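Local atomic coordinates of dehydroquinate synthase (Thermus thermophilus, PDB entry 1UJN), a protein that probably catalyses the second step of chorismate biosynthesis, converting 3-deoxy-D-arabino-heptulosonate 7-phosphate to 3-dehydroquinate with release of phosphate, using NAD and cobalt or zinc. Residues Y253-L265 / L329-L341. Numbering follows the deposited sequence.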
ATOM      1  N   TYR A 253       7.112   0.469 -31.871  1.00 21.08           N
ATOM      2  CA  TYR A 253       6.103   0.154 -32.882  1.00 19.95           C
ATOM      3  C   TYR A 253       4.894   1.075 -32.708  1.00 20.27           C
ATOM      4  O   TYR A 253       4.311   1.536 -33.686  1.00 21.42           O
ATOM      5  CB  TYR A 253       5.652  -1.308 -32.757  1.00 21.06           C
ATOM      6  CG  TYR A 253       6.591  -2.312 -33.391  1.00 22.53           C
ATOM      7  CD1 TYR A 253       7.085  -3.397 -32.661  1.00 23.52           C
ATOM      8  CD2 TYR A 253       6.952  -2.203 -34.731  1.00 24.60           C
ATOM      9  CE1 TYR A 253       7.911  -4.350 -33.259  1.00 23.49           C
ATOM     10  CE2 TYR A 253       7.775  -3.149 -35.338  1.00 25.42           C
ATOM     11  CZ  TYR A 253       8.247  -4.221 -34.597  1.00 25.08           C
ATOM     12  OH  TYR A 253       9.035  -5.169 -35.210  1.00 27.27           O
ATOM     13  N   GLY A 254       4.530   1.337 -31.454  1.00 19.73           N
ATOM     14  CA  GLY A 254       3.400   2.204 -31.162  1.00 19.70           C
ATOM     15  C   GLY A 254       3.677   3.643 -31.568  1.00 22.01           C
ATOM     16  O   GLY A 254       2.763   4.375 -31.952  1.00 22.02           O
ATOM     17  N   LEU A 255       4.942   4.046 -31.489  1.00 21.12           N
ATOM     18  CA  LEU A 255       5.331   5.404 -31.867  1.00 22.05           C
ATOM     19  C   LEU A 255       5.148   5.622 -33.362  1.00 22.81           C
ATOM     20  O   LEU A 255       4.771   6.714 -33.800  1.00 22.97           O
ATOM     21  CB  LEU A 255       6.785   5.668 -31.478  1.00 22.92           C
ATOM     22  CG  LEU A 255       7.036   5.725 -29.970  1.00 23.63           C
ATOM     23  CD1 LEU A 255       8.511   5.975 -29.701  1.00 26.55           C
ATOM     24  CD2 LEU A 255       6.194   6.830 -29.360  1.00 26.61           C
ATOM     25  N   LEU A 256       5.424   4.586 -34.149  1.00 23.17           N
ATOM     26  CA  LEU A 256       5.252   4.691 -35.592  1.00 23.84           C
ATOM     27  C   LEU A 256       3.763   4.872 -35.887  1.00 24.58           C
ATOM     28  O   LEU A 256       3.375   5.691 -36.726  1.00 22.58           O
ATOM     29  CB  LEU A 256       5.770   3.433 -36.291  1.00 25.19           C
ATOM     30  CG  LEU A 256       5.574   3.399 -37.810  1.00 26.48           C
ATOM     31  CD1 LEU A 256       6.322   4.560 -38.445  1.00 27.43           C
ATOM     32  CD2 LEU A 256       6.073   2.079 -38.365  1.00 27.08           C
ATOM     33  N   TYR A 257       2.926   4.117 -35.182  1.00 23.21           N
ATOM     34  CA  TYR A 257       1.485   4.205 -35.383  1.00 22.72           C
ATOM     35  C   TYR A 257       0.989   5.594 -35.002  1.00 22.74           C
ATOM     36  O   TYR A 257       0.197   6.200 -35.726  1.00 23.94           O
ATOM     37  CB  TYR A 257       0.764   3.152 -34.540  1.00 22.47           C
ATOM     38  CG  TYR A 257      -0.705   3.010 -34.874  1.00 22.95           C
ATOM     39  CD1 TYR A 257      -1.115   2.480 -36.098  1.00 24.87           C
ATOM     40  CD2 TYR A 257      -1.683   3.404 -33.967  1.00 24.15           C
ATOM     41  CE1 TYR A 257      -2.475   2.342 -36.408  1.00 26.95           C
ATOM     42  CE2 TYR A 257      -3.045   3.273 -34.266  1.00 26.10           C
ATOM     43  CZ  TYR A 257      -3.430   2.742 -35.485  1.00 27.31           C
ATOM     44  OH  TYR A 257      -4.771   2.617 -35.784  1.00 29.74           O
ATOM     45  N   ALA A 258       1.463   6.100 -33.867  1.00 22.38           N
ATOM     46  CA  ALA A 258       1.075   7.427 -33.393  1.00 22.72           C
ATOM     47  C   ALA A 258       1.456   8.479 -34.426  1.00 22.63           C
ATOM     48  O   ALA A 258       0.680   9.399 -34.710  1.00 24.61           O
ATOM     49  CB  ALA A 258       1.758   7.731 -32.064  1.00 23.33           C
ATOM     50  N   ALA A 259       2.654   8.338 -34.988  1.00 22.40           N
ATOM     51  CA  ALA A 259       3.128   9.265 -36.003  1.00 23.58           C
ATOM     52  C   ALA A 259       2.198   9.249 -37.216  1.00 24.63           C
ATOM     53  O   ALA A 259       1.923  10.294 -37.806  1.00 25.99           O
ATOM     54  CB  ALA A 259       4.549   8.900 -36.421  1.00 25.49           C
ATOM     55  N   LEU A 260       1.710   8.066 -37.589  1.00 24.14           N
ATOM     56  CA  LEU A 260       0.809   7.960 -38.735  1.00 26.34           C
ATOM     57  C   LEU A 260      -0.550   8.592 -38.428  1.00 26.98           C
ATOM     58  O   LEU A 260      -1.181   9.186 -39.307  1.00 26.86           O
ATOM     59  CB  LEU A 260       0.652   6.492 -39.153  1.00 24.40           C
ATOM     60  CG  LEU A 260       1.949   5.923 -39.742  1.00 26.14           C
ATOM     61  CD1 LEU A 260       1.861   4.407 -39.849  1.00 25.25           C
ATOM     62  CD2 LEU A 260       2.212   6.560 -41.115  1.00 28.66           C
ATOM     63  N   LEU A 261      -1.001   8.471 -37.186  1.00 26.70           N
ATOM     64  CA  LEU A 261      -2.267   9.080 -36.789  1.00 29.15           C
ATOM     65  C   LEU A 261      -2.113  10.598 -36.873  1.00 29.45           C
ATOM     66  O   LEU A 261      -3.011  11.307 -37.339  1.00 30.11           O
ATOM     67  CB  LEU A 261      -2.626   8.687 -35.357  1.00 30.73           C
ATOM     68  CG  LEU A 261      -2.908   7.207 -35.098  1.00 29.90           C
ATOM     69  CD1 LEU A 261      -3.106   6.974 -33.614  1.00 32.80           C
ATOM     70  CD2 LEU A 261      -4.138   6.777 -35.885  1.00 35.27           C
ATOM     71  N   GLY A 262      -0.965  11.090 -36.418  1.00 28.25           N
ATOM     72  CA  GLY A 262      -0.710  12.518 -36.452  1.00 28.29           C
ATOM     73  C   GLY A 262      -0.688  13.049 -37.872  1.00 29.95           C
ATOM     74  O   GLY A 262      -1.221  14.122 -38.153  1.00 29.77           O
ATOM     75  N   ARG A 263      -0.076  12.292 -38.775  1.00 29.85           N
ATOM     76  CA  ARG A 263       0.011  12.705 -40.170  1.00 32.78           C
ATOM     77  C   ARG A 263      -1.379  12.811 -40.788  1.00 34.02           C
ATOM     78  O   ARG A 263      -1.686  13.781 -41.485  1.00 33.37           O
ATOM     79  CB  ARG A 263       0.849  11.705 -40.965  1.00 35.35           C
ATOM     80  CG  ARG A 263       1.196  12.167 -42.371  1.00 39.61           C
ATOM     81  CD  ARG A 263       1.891  11.064 -43.155  1.00 42.23           C
ATOM     82  NE  ARG A 263       0.996   9.939 -43.421  1.00 45.65           N
ATOM     83  CZ  ARG A 263       1.364   8.815 -44.032  1.00 46.08           C
ATOM     84  NH1 ARG A 263       2.617   8.654 -44.445  1.00 47.55           N
ATOM     85  NH2 ARG A 263       0.476   7.850 -44.231  1.00 45.23           N
ATOM     86  N   ALA A 264      -2.215  11.813 -40.520  1.00 34.05           N
ATOM     87  CA  ALA A 264      -3.572  11.783 -41.050  1.00 35.37           C
ATOM     88  C   ALA A 264      -4.419  12.949 -40.548  1.00 36.70           C
ATOM     89  O   ALA A 264      -5.348  13.387 -41.233  1.00 35.84           O
ATOM     90  CB  ALA A 264      -4.240  10.470 -40.684  1.00 33.88           C
ATOM     91  N   LEU A 265      -4.102  13.441 -39.352  1.00 36.42           N
ATOM     92  CA  LEU A 265      -4.837  14.555 -38.762  1.00 36.64           C
ATOM     93  C   LEU A 265      -4.224  15.908 -39.104  1.00 36.25           C
ATOM     94  O   LEU A 265      -4.529  16.915 -38.464  1.00 37.93           O
ATOM     95  CB  LEU A 265      -4.916  14.397 -37.241  1.00 35.82           C
ATOM     96  CG  LEU A 265      -5.760  13.229 -36.722  1.00 38.01           C
ATOM     97  CD1 LEU A 265      -5.781  13.258 -35.202  1.00 37.15           C
ATOM     98  CD2 LEU A 265      -7.183  13.324 -37.271  1.00 38.30           C
ATOM     99  N   LEU A 329     -10.245   6.015 -39.573  1.00 36.37           N
ATOM    100  CA  LEU A 329      -8.925   6.634 -39.525  1.00 37.09           C
ATOM    101  C   LEU A 329      -7.918   5.641 -38.947  1.00 35.61           C
ATOM    102  O   LEU A 329      -6.802   5.506 -39.451  1.00 34.98           O
ATOM    103  CB  LEU A 329      -8.976   7.898 -38.663  1.00 39.73           C
ATOM    104  CG  LEU A 329      -7.780   8.856 -38.674  1.00 43.51           C
ATOM    105  CD1 LEU A 329      -8.203  10.188 -38.077  1.00 45.46           C
ATOM    106  CD2 LEU A 329      -6.616   8.265 -37.894  1.00 45.46           C
ATOM    107  N   LEU A 330      -8.321   4.947 -37.888  1.00 34.27           N
ATOM    108  CA  LEU A 330      -7.459   3.960 -37.251  1.00 34.14           C
ATOM    109  C   LEU A 330      -7.177   2.818 -38.223  1.00 35.02           C
ATOM    110  O   LEU A 330      -6.053   2.324 -38.318  1.00 32.01           O
ATOM    111  CB  LEU A 330      -8.134   3.406 -35.995  1.00 32.89           C
ATOM    112  CG  LEU A 330      -8.551   4.423 -34.928  1.00 34.06           C
ATOM    113  CD1 LEU A 330      -9.382   3.719 -33.868  1.00 34.63           C
ATOM    114  CD2 LEU A 330      -7.318   5.077 -34.311  1.00 32.44           C
ATOM    115  N   ARG A 331      -8.212   2.404 -38.945  1.00 35.38           N
ATOM    116  CA  ARG A 331      -8.090   1.329 -39.906  1.00 36.98           C
ATOM    117  C   ARG A 331      -7.103   1.717 -40.995  1.00 36.91           C
ATOM    118  O   ARG A 331      -6.237   0.947 -41.388  1.00 37.11           O
ATOM    119  CB  ARG A 331      -9.468   1.076 -40.517  1.00 39.38           C
ATOM    120  CG  ARG A 331      -9.550  -0.278 -41.223  1.00 44.31           C
ATOM    121  CD  ARG A 331     -10.954  -0.557 -41.772  1.00 47.35           C
ATOM    122  NE  ARG A 331     -11.826  -1.080 -40.717  1.00 51.14           N
ATOM    123  CZ  ARG A 331     -11.852  -2.415 -40.543  1.00 51.89           C
ATOM    124  NH1 ARG A 331     -11.109  -3.198 -41.306  1.00 53.47           N
ATOM    125  NH2 ARG A 331     -12.623  -2.942 -39.588  1.00 53.31           N
ATOM    126  N   GLU A 332      -7.244   2.946 -41.481  1.00 37.03           N
ATOM    127  CA  GLU A 332      -6.377   3.490 -42.519  1.00 37.18           C
ATOM    128  C   GLU A 332      -4.927   3.544 -42.037  1.00 34.22           C
ATOM    129  O   GLU A 332      -4.009   3.140 -42.745  1.00 32.68           O
ATOM    130  CB  GLU A 332      -6.844   4.903 -42.882  1.00 41.27           C
ATOM    131  CG  GLU A 332      -5.998   5.621 -43.920  1.00 47.72           C
ATOM    132  CD  GLU A 332      -6.423   5.314 -45.346  1.00 51.83           C
ATOM    133  OE1 GLU A 332      -7.616   5.520 -45.668  1.00 53.11           O
ATOM    134  OE2 GLU A 332      -5.566   4.876 -46.144  1.00 52.34           O
ATOM    135  N   ALA A 333      -4.735   4.056 -40.827  1.00 32.34           N
ATOM    136  CA  ALA A 333      -3.398   4.178 -40.252  1.00 30.55           C
ATOM    137  C   ALA A 333      -2.758   2.815 -40.020  1.00 29.77           C
ATOM    138  O   ALA A 333      -1.558   2.646 -40.229  1.00 30.72           O
ATOM    139  CB  ALA A 333      -3.464   4.950 -38.943  1.00 29.32           C
ATOM    140  N   PHE A 334      -3.552   1.843 -39.581  1.00 29.86           N
ATOM    141  CA  PHE A 334      -3.020   0.509 -39.330  1.00 31.80           C
ATOM    142  C   PHE A 334      -2.523  -0.100 -40.637  1.00 32.45           C
ATOM    143  O   PHE A 334      -1.471  -0.739 -40.673  1.00 30.65           O
ATOM    144  CB  PHE A 334      -4.087  -0.395 -38.710  1.00 32.53           C
ATOM    145  CG  PHE A 334      -3.540  -1.685 -38.161  1.00 34.92           C
ATOM    146  CD1 PHE A 334      -2.666  -1.677 -37.077  1.00 34.22           C
ATOM    147  CD2 PHE A 334      -3.885  -2.904 -38.733  1.00 36.71           C
ATOM    148  CE1 PHE A 334      -2.143  -2.864 -36.571  1.00 35.51           C
ATOM    149  CE2 PHE A 334      -3.367  -4.103 -38.235  1.00 37.54           C
ATOM    150  CZ  PHE A 334      -2.493  -4.082 -37.150  1.00 36.36           C
ATOM    151  N   ALA A 335      -3.280   0.107 -41.712  1.00 32.39           N
ATOM    152  CA  ALA A 335      -2.896  -0.416 -43.016  1.00 33.39           C
ATOM    153  C   ALA A 335      -1.573   0.208 -43.452  1.00 32.39           C
ATOM    154  O   ALA A 335      -0.684  -0.487 -43.950  1.00 32.48           O
ATOM    155  CB  ALA A 335      -3.987  -0.120 -44.046  1.00 36.19           C
ATOM    156  N   ALA A 336      -1.439   1.519 -43.265  1.00 31.56           N
ATOM    157  CA  ALA A 336      -0.205   2.207 -43.638  1.00 29.19           C
ATOM    158  C   ALA A 336       0.925   1.758 -42.720  1.00 29.25           C
ATOM    159  O   ALA A 336       2.073   1.620 -43.148  1.00 30.05           O
ATOM    160  CB  ALA A 336      -0.387   3.707 -43.539  1.00 28.34           C
ATOM    161  N   TRP A 337       0.587   1.540 -41.452  1.00 28.92           N
ATOM    162  CA  TRP A 337       1.553   1.092 -40.451  1.00 30.05           C
ATOM    163  C   TRP A 337       2.128  -0.256 -40.900  1.00 31.71           C
ATOM    164  O   TRP A 337       3.343  -0.461 -40.885  1.00 31.82           O
ATOM    165  CB  TRP A 337       0.842   0.966 -39.100  1.00 28.37           C
ATOM    166  CG  TRP A 337       1.675   0.450 -37.956  1.00 26.87           C
ATOM    167  CD1 TRP A 337       2.519   1.170 -37.151  1.00 26.11           C
ATOM    168  CD2 TRP A 337       1.672  -0.884 -37.445  1.00 25.99           C
ATOM    169  NE1 TRP A 337       3.034   0.360 -36.159  1.00 23.94           N
ATOM    170  CE2 TRP A 337       2.530  -0.905 -36.318  1.00 25.62           C
ATOM    171  CE3 TRP A 337       1.024  -2.067 -37.826  1.00 24.99           C
ATOM    172  CZ2 TRP A 337       2.752  -2.065 -35.568  1.00 25.34           C
ATOM    173  CZ3 TRP A 337       1.245  -3.221 -37.081  1.00 27.38           C
ATOM    174  CH2 TRP A 337       2.102  -3.210 -35.963  1.00 26.29           C
ATOM    175  N   ARG A 338       1.249  -1.165 -41.313  1.00 34.10           N
ATOM    176  CA  ARG A 338       1.677  -2.481 -41.780  1.00 38.12           C
ATOM    177  C   ARG A 338       2.630  -2.350 -42.966  1.00 39.67           C
ATOM    178  O   ARG A 338       3.681  -2.988 -42.998  1.00 39.87           O
ATOM    179  CB  ARG A 338       0.472  -3.329 -42.197  1.00 39.06           C
ATOM    180  CG  ARG A 338      -0.354  -3.882 -41.047  1.00 41.84           C
ATOM    181  CD  ARG A 338      -1.464  -4.774 -41.582  1.00 45.86           C
ATOM    182  NE  ARG A 338      -0.925  -6.017 -42.125  1.00 49.02           N
ATOM    183  CZ  ARG A 338      -1.617  -6.881 -42.858  1.00 49.96           C
ATOM    184  NH1 ARG A 338      -2.888  -6.642 -43.147  1.00 51.24           N
ATOM    185  NH2 ARG A 338      -1.035  -7.987 -43.305  1.00 50.41           N
ATOM    186  N   GLU A 339       2.264  -1.523 -43.941  1.00 41.19           N
ATOM    187  CA  GLU A 339       3.105  -1.323 -45.114  1.00 42.17           C
ATOM    188  C   GLU A 339       4.451  -0.730 -44.723  1.00 42.80           C
ATOM    189  O   GLU A 339       5.490  -1.127 -45.253  1.00 43.74           O
ATOM    190  CB  GLU A 339       2.407  -0.407 -46.125  1.00 44.69           C
ATOM    191  CG  GLU A 339       1.163  -1.014 -46.766  1.00 47.57           C
ATOM    192  CD  GLU A 339       1.454  -2.312 -47.509  1.00 50.12           C
ATOM    193  OE1 GLU A 339       2.365  -2.322 -48.366  1.00 51.00           O
ATOM    194  OE2 GLU A 339       0.765  -3.320 -47.239  1.00 51.07           O
ATOM    195  N   GLU A 340       4.434   0.222 -43.796  1.00 42.10           N
ATOM    196  CA  GLU A 340       5.663   0.853 -43.329  1.00 42.31           C
ATOM    197  C   GLU A 340       6.612  -0.192 -42.747  1.00 41.82           C
ATOM    198  O   GLU A 340       7.824  -0.114 -42.937  1.00 41.82           O
ATOM    199  CB  GLU A 340       5.346   1.909 -42.264  1.00 44.42           C
ATOM    200  CG  GLU A 340       4.849   3.232 -42.822  1.00 45.65           C
ATOM    201  CD  GLU A 340       5.977   4.201 -43.113  1.00 47.38           C
ATOM    202  OE1 GLU A 340       7.136   3.750 -43.225  1.00 48.59           O
ATOM    203  OE2 GLU A 340       5.704   5.416 -43.237  1.00 49.12           O
ATOM    204  N   LEU A 341       6.050  -1.168 -42.038  1.00 41.02           N
ATOM    205  CA  LEU A 341       6.844  -2.229 -41.424  1.00 40.96           C
ATOM    206  C   LEU A 341       7.253  -3.300 -42.426  1.00 44.25           C
ATOM    207  O   LEU A 341       8.369  -3.816 -42.369  1.00 43.53           O
ATOM    208  CB  LEU A 341       6.073  -2.878 -40.276  1.00 38.08           C
ATOM    209  CG  LEU A 341       5.800  -1.993 -39.061  1.00 34.36           C
ATOM    210  CD1 LEU A 341       5.130  -2.821 -37.980  1.00 33.68           C
ATOM    211  CD2 LEU A 341       7.104  -1.400 -38.551  1.00 32.71           C
TER
HETATM  212  O   HOH W   1       3.250   5.444 -44.708  1.00 48.07           O
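Y257 meets W337 and L260 meets A333 where helix 253-264 and helix 329-341 pack, with each of these CA pairs 5.9 Å apart. The axes approach to 9.2 Å and their directions differ by 127°, so the helices run roughly antiparallel but splayed, and the gap widens toward A264 and L329. Y257, L260 and W337 interlock as knobs into holes. With CG anti to the backbone N, chi1 -170° lays the Y257 ring along the flank of helix 329-341, toward L330; it sits among L330, A333, F334 and W337, and its edge meets the face of the W337 five-membered ring, a T-shaped pair with centroids 5.5 Å apart. Its OH donates to L330 O at 2.9 Å, tilted from the carbonyl plane on the face opposite to the helical donor F334 N. W337 returns the gesture: NE1 donates to Y253 O at 3.0 Å, from above the carbonyl plane, while Y257 N comes to the other face. L260 CD1 presses on the backbone at W337 CA (3.4 Å). L341 CD2 lies at the edge of the Y253 ring and touches L256 CD2 (3.6 Å); Y253 OH bonds onward to P284 O. At the other end L261 CD2 touches both L329 CD2 and A333 CB. A phenylalanine in place of Y257, lacking the hydroxyl, would probably leave L330 O without its bond across the contact and the ring less firmly fixed. Along the outer margin a water links R263 NH1 to E340 OE2, which also forms a salt bridge with R275. The contact thus joins helices 247-264 and 327-342 in the helical C-terminal part of the chain, beside helix 231-240: Y257 and W337 each give a second bond to a carbonyl of the opposite helix, fixing both aromatic groups within a largely apolar, buried core.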